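Local coordinates for flagellar motor switch protein FliG (Aquifex aeolicus, PDB 3HJL) that probably forms part of the rotor-mounted switch complex at the base of the flagellum, which sets the direction of motor rotation, at residues A[238-243]-A[264-269]; A[260-265]-A[309-314]. One frame throughout, in Å; residues are numbered along the deposited sequence.

Interaction 1. Residues A[238-243]-A[264-269]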
loop_
_atom_site.group_PDB
_atom_site.type_symbol
_atom_site.label_atom_id
_atom_site.label_comp_id
_atom_site.label_asym_id
_atom_site.label_seq_id
_atom_site.Cartn_x
_atom_site.Cartn_y
_atom_site.Cartn_z
ATOM N N PHE A 238 7.410 27.776 16.651
ATOM C CA PHE A 238 7.703 29.179 16.339
ATOM C C PHE A 238 7.607 29.404 14.832
ATOM O O PHE A 238 8.429 28.858 14.036
ATOM C CB PHE A 238 9.067 29.649 16.856
ATOM C CG PHE A 238 9.207 31.156 16.867
ATOM C CD1 PHE A 238 8.854 31.887 17.997
ATOM C CD2 PHE A 238 9.577 31.844 15.718
ATOM C CE1 PHE A 238 8.914 33.267 17.999
ATOM C CE2 PHE A 238 9.642 33.226 15.709
ATOM C CZ PHE A 238 9.310 33.942 16.855
ATOM N N THR A 239 6.611 30.225 14.460
ATOM C CA THR A 239 6.318 30.558 13.070
ATOM C C THR A 239 6.711 32.014 12.834
ATOM O O THR A 239 7.007 32.748 13.784
ATOM C CB THR A 239 4.799 30.323 12.747
ATOM O OG1 THR A 239 4.581 30.414 11.335
ATOM C CG2 THR A 239 3.901 31.335 13.461
ATOM N N PHE A 240 6.759 32.415 11.566
ATOM C CA PHE A 240 7.106 33.790 11.205
ATOM C C PHE A 240 6.093 34.804 11.771
ATOM O O PHE A 240 6.459 35.915 12.147
ATOM C CB PHE A 240 7.212 33.933 9.684
ATOM C CG PHE A 240 7.868 35.218 9.241
ATOM C CD1 PHE A 240 9.248 35.332 9.216
ATOM C CD2 PHE A 240 7.104 36.305 8.839
ATOM C CE1 PHE A 240 9.858 36.509 8.809
ATOM C CE2 PHE A 240 7.709 37.483 8.425
ATOM C CZ PHE A 240 9.083 37.584 8.416
ATOM N N GLU A 241 4.834 34.394 11.873
ATOM C CA GLU A 241 3.785 35.231 12.442
ATOM C C GLU A 241 4.034 35.534 13.935
ATOM O O GLU A 241 3.665 36.609 14.410
ATOM C CB GLU A 241 2.416 34.562 12.257
ATOM C CG GLU A 241 1.978 34.353 10.784
ATOM C CD GLU A 241 1.562 35.640 10.074
ATOM O OE1 GLU A 241 0.382 36.038 10.196
ATOM O OE2 GLU A 241 2.393 36.203 9.327
ATOM N N ASP A 242 4.734 34.632 14.642
ATOM C CA ASP A 242 5.043 34.817 16.082
ATOM C C ASP A 242 6.074 35.920 16.364
ATOM O O ASP A 242 6.361 36.215 17.523
ATOM C CB ASP A 242 5.527 33.504 16.729
ATOM C CG ASP A 242 4.490 32.399 16.672
ATOM O OD1 ASP A 242 3.287 32.680 16.921
ATOM O OD2 ASP A 242 4.890 31.231 16.434
ATOM N N ILE A 243 6.646 36.513 15.319
ATOM C CA ILE A 243 7.503 37.694 15.472
ATOM C C ILE A 243 6.754 38.852 16.198
ATOM O O ILE A 243 7.375 39.648 16.908
ATOM C CB ILE A 243 8.081 38.146 14.096
ATOM C CG1 ILE A 243 9.113 37.116 13.602
ATOM C CG2 ILE A 243 8.744 39.513 14.206
ATOM C CD1 ILE A 243 9.676 37.390 12.199
ATOM N N MET A 264 14.637 41.600 3.813
ATOM C CA MET A 264 13.832 42.302 2.808
ATOM C C MET A 264 12.887 41.358 2.085
ATOM O O MET A 264 11.690 41.632 1.982
ATOM C CB MET A 264 14.724 42.977 1.758
ATOM C CG MET A 264 15.236 44.347 2.161
ATOM S SD MET A 264 16.215 45.219 0.926
ATOM C CE MET A 264 15.506 44.643 -0.598
ATOM N N ILE A 265 13.452 40.262 1.573
ATOM C CA ILE A 265 12.708 39.244 0.823
ATOM C C ILE A 265 11.624 38.596 1.687
ATOM O O ILE A 265 10.485 38.437 1.238
ATOM C CB ILE A 265 13.661 38.146 0.266
ATOM C CG1 ILE A 265 14.572 38.719 -0.834
ATOM C CG2 ILE A 265 12.859 36.966 -0.308
ATOM C CD1 ILE A 265 13.860 38.947 -2.165
ATOM N N ALA A 266 11.991 38.236 2.921
ATOM C CA ALA A 266 11.054 37.682 3.912
ATOM C C ALA A 266 9.872 38.599 4.178
ATOM O O ALA A 266 8.742 38.128 4.349
ATOM C CB ALA A 266 11.774 37.404 5.223
ATOM N N LEU A 267 10.147 39.901 4.247
ATOM C CA LEU A 267 9.115 40.892 4.536
ATOM C C LEU A 267 8.187 41.220 3.363
ATOM O O LEU A 267 7.145 41.814 3.576
ATOM C CB LEU A 267 9.726 42.163 5.132
ATOM C CG LEU A 267 10.305 42.040 6.556
ATOM C CD1 LEU A 267 10.907 43.339 6.975
ATOM C CD2 LEU A 267 9.258 41.613 7.579
ATOM N N LEU A 268 8.543 40.813 2.141
ATOM C CA LEU A 268 7.659 41.009 0.974
ATOM C C LEU A 268 6.326 40.289 1.152
ATOM O O LEU A 268 5.276 40.839 0.822
ATOM C CB LEU A 268 8.315 40.516 -0.326
ATOM C CG LEU A 268 9.466 41.316 -0.920
ATOM C CD1 LEU A 268 10.012 40.584 -2.140
ATOM C CD2 LEU A 268 9.007 42.721 -1.303
ATOM N N GLY A 269 6.379 39.064 1.678
ATOM C CA GLY A 269 5.173 38.279 1.976
ATOM C C GLY A 269 4.748 38.328 3.440
ATOM O O GLY A 269 4.090 37.396 3.918
#

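Interaction 2. Residues A[260-265]-A[309-314]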
loop_
_atom_site.group_PDB
_atom_site.type_symbol
_atom_site.label_atom_id
_atom_site.label_comp_id
_atom_site.label_asym_id
_atom_site.label_seq_id
_atom_site.Cartn_x
_atom_site.Cartn_y
_atom_site.Cartn_z
ATOM N N LYS A 260 20.434 41.632 5.403
ATOM C CA LYS A 260 19.468 42.628 4.915
ATOM C C LYS A 260 18.606 42.091 3.770
ATOM O O LYS A 260 17.385 42.278 3.773
ATOM C CB LYS A 260 20.199 43.909 4.450
ATOM C CG LYS A 260 19.270 44.979 3.837
ATOM C CD LYS A 260 20.000 46.232 3.394
ATOM C CE LYS A 260 19.044 47.125 2.606
ATOM N NZ LYS A 260 19.525 48.514 2.462
ATOM N N ASN A 261 19.249 41.467 2.783
ATOM C CA ASN A 261 18.545 40.926 1.617
ATOM C C ASN A 261 17.564 39.822 2.024
ATOM O O ASN A 261 16.434 39.785 1.534
ATOM C CB ASN A 261 19.529 40.400 0.548
ATOM C CG ASN A 261 20.451 41.494 -0.013
ATOM O OD1 ASN A 261 20.075 42.666 -0.104
ATOM N ND2 ASN A 261 21.663 41.100 -0.401
ATOM N N THR A 262 17.994 38.937 2.926
ATOM C CA THR A 262 17.119 37.876 3.455
ATOM C C THR A 262 15.899 38.464 4.160
ATOM O O THR A 262 14.772 38.031 3.911
ATOM C CB THR A 262 17.871 36.956 4.446
ATOM O OG1 THR A 262 19.021 36.395 3.802
ATOM C CG2 THR A 262 16.964 35.828 4.942
ATOM N N LEU A 263 16.125 39.467 5.011
ATOM C CA LEU A 263 15.027 40.133 5.734
ATOM C C LEU A 263 14.080 40.888 4.787
ATOM O O LEU A 263 12.876 40.869 4.981
ATOM C CB LEU A 263 15.581 41.098 6.796
ATOM C CG LEU A 263 14.549 41.702 7.758
ATOM C CD1 LEU A 263 13.907 40.604 8.593
ATOM C CD2 LEU A 263 15.159 42.774 8.651
ATOM N N MET A 264 14.637 41.600 3.813
ATOM C CA MET A 264 13.832 42.302 2.808
ATOM C C MET A 264 12.887 41.358 2.085
ATOM O O MET A 264 11.690 41.632 1.982
ATOM C CB MET A 264 14.724 42.977 1.758
ATOM C CG MET A 264 15.236 44.347 2.161
ATOM S SD MET A 264 16.215 45.219 0.926
ATOM C CE MET A 264 15.506 44.643 -0.598
ATOM N N ILE A 265 13.452 40.262 1.573
ATOM C CA ILE A 265 12.708 39.244 0.823
ATOM C C ILE A 265 11.624 38.596 1.687
ATOM O O ILE A 265 10.485 38.437 1.238
ATOM C CB ILE A 265 13.661 38.146 0.266
ATOM C CG1 ILE A 265 14.572 38.719 -0.834
ATOM C CG2 ILE A 265 12.859 36.966 -0.308
ATOM C CD1 ILE A 265 13.860 38.947 -2.165
ATOM N N GLN A 309 11.800 33.700 4.945
ATOM C CA GLN A 309 11.018 33.677 6.190
ATOM C C GLN A 309 11.459 32.583 7.171
ATOM O O GLN A 309 11.634 32.865 8.362
ATOM C CB GLN A 309 9.514 33.568 5.909
ATOM C CG GLN A 309 8.887 34.906 5.529
ATOM C CD GLN A 309 7.391 34.854 5.392
ATOM O OE1 GLN A 309 6.765 33.830 5.645
ATOM N NE2 GLN A 309 6.800 35.976 5.009
ATOM N N ARG A 310 11.672 31.359 6.673
ATOM C CA ARG A 310 12.177 30.270 7.531
ATOM C C ARG A 310 13.618 30.504 7.991
ATOM O O ARG A 310 13.995 30.041 9.064
ATOM C CB ARG A 310 12.025 28.882 6.881
ATOM C CG ARG A 310 12.883 28.603 5.653
ATOM C CD ARG A 310 12.702 27.160 5.165
ATOM N NE ARG A 310 11.358 26.929 4.604
ATOM C CZ ARG A 310 11.029 26.886 3.301
ATOM N NH1 ARG A 310 11.937 27.018 2.327
ATOM N NH2 ARG A 310 9.754 26.675 2.962
ATOM N N GLN A 311 14.414 31.210 7.178
ATOM C CA GLN A 311 15.789 31.577 7.554
ATOM C C GLN A 311 15.803 32.550 8.738
ATOM O O GLN A 311 16.611 32.408 9.653
ATOM C CB GLN A 311 16.560 32.165 6.361
ATOM C CG GLN A 311 17.118 31.107 5.404
ATOM C CD GLN A 311 17.834 31.698 4.190
ATOM O OE1 GLN A 311 17.769 32.903 3.926
ATOM N NE2 GLN A 311 18.518 30.841 3.441
ATOM N N VAL A 312 14.905 33.529 8.711
ATOM C CA VAL A 312 14.733 34.460 9.830
ATOM C C VAL A 312 14.280 33.693 11.088
ATOM O O VAL A 312 14.770 33.955 12.179
ATOM C CB VAL A 312 13.691 35.571 9.492
ATOM C CG1 VAL A 312 13.406 36.450 10.708
ATOM C CG2 VAL A 312 14.167 36.417 8.308
ATOM N N VAL A 313 13.363 32.734 10.909
ATOM C CA VAL A 313 12.881 31.880 12.010
ATOM C C VAL A 313 13.989 30.979 12.600
ATOM O O VAL A 313 14.060 30.814 13.822
ATOM C CB VAL A 313 11.653 31.026 11.569
ATOM C CG1 VAL A 313 11.286 29.976 12.637
ATOM C CG2 VAL A 313 10.452 31.938 11.274
ATOM N N ASN A 314 14.849 30.417 11.743
ATOM C CA ASN A 314 16.020 29.637 12.202
ATOM C C ASN A 314 16.915 30.477 13.109
ATOM O O ASN A 314 17.423 29.992 14.124
ATOM C CB ASN A 314 16.876 29.154 11.017
ATOM C CG ASN A 314 16.211 28.058 10.202
ATOM O OD1 ASN A 314 15.419 27.277 10.713
ATOM N ND2 ASN A 314 16.565 27.983 8.922
#

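Interaction 1. Residues A[238-243]-A[264-269]
Phe240 reaches across to Ala266 and Leu267, joining the turn after helix 227-237 to the C-terminal end of helix 260-268. Phe238 and Phe240 are the two phenylalanines of the Met-Phe-X-Phe hinge of the FliG family, which leads into the C-terminal helical bundle and probably flexes in rotational switching. The Phe240 ring carries the whole contact on the side of 238-243, and all three touching residues are buried. CG stands anti to the backbone N (chi1 -167°), which sets the ring beside the carbonyl carbon and directs its outer end to helix 260-268. There Phe240 CE1 lies 4.2 Å from the methyl CB of Ala266. Phe240 CZ packs 4.1 Å from Leu267 CD2, a methyl at the ring edge, near its plane; the two side chains cross at about a right angle. Leu267 leaves its backbone to one side of the loop, and its CD2 is the part that comes near. No hydrogen bond links the two segments; Phe240 CZ also lies 4.1 Å from Ala266 O, which meets the ring obliquely. Ile243 CD1 packs on one face of the Phe240 ring, 3.5 Å above the plane and offset toward the rim. Ile274 and Gln309 also touch the ring, while Leu267 packs on Phe278 and Phe290. Backbone bonds from Asp242 N to Thr239 O and from Ile243 N to Phe240 O accompany the 3-10 turn 241-243. The Asp242 carboxylate adds its own: OD2 accepts a nearly straight bond from Thr239 N (2.8 Å, 174°) on its anti side, 32° out of the carboxylate plane.

Interaction 2. Residues A[260-265]-A[309-314]
Thr262 and Gln311 meet where helix 260-268 crosses helix 302-320; the axes of segments 260-265 and 309-314 approach to 9.0 Å, with their N-to-C directions 120° apart. Their contact is van der Waals between a methyl and an amide oxygen: Thr262 CG2 lies 3.2 Å from Gln311 OE1 and 3.9 Å from Gln311 CB. The threonine methyl stands anti to the backbone N and points into the interface, whereas OG1 is hydrogen-bonded to Asp259 just before the helix. Gln311, extended beyond CG, brings its amide end across the threonine at about a right angle. No hydrogen bond spans the segments.

The apolar part centres on Val312, which is buried and directed at the opposing helix. Val312 CG2 packs 4.2 Å from Leu263 CD1. More loosely, Val312 CG2 lies 4.4 Å from Thr262 CG2. Leu263 leaves its backbone heading away from Val312, and only the end of its side chain makes the touch. Ala308, one turn before Val312, extends the interface toward Thr262 and Ile265. The Lys260-Asp293 salt bridge joins helix 260-268 to helix 284-296, probably the charge-bearing helix. Such obliquely crossed helices build the C-terminal bundle of FliG.

From the N terminus, the chain leaves helix 227-237 into the turn 238-243, runs through helix 248-255 and enters helix 260-268, where interaction 1 closes a loop of 20 intervening residues. Interaction 2 starts on that same helix and closes a longer loop, through helices 272-279 and 284-296, on helix 302-320. Its arc opens at Thr262 and Leu263, before the first has closed at Ala266 and Leu267, so the two cross over a few residues of helix 260-268. Gln309 bridges the contacts: its NE2 lies 3.0 Å from Ala266 O, a probable hydrogen bond, while its backbone O packs beside the Phe240 ring. Together they tie hinge segment 238-243 to helices 260-268 and 302-320 of the bundle.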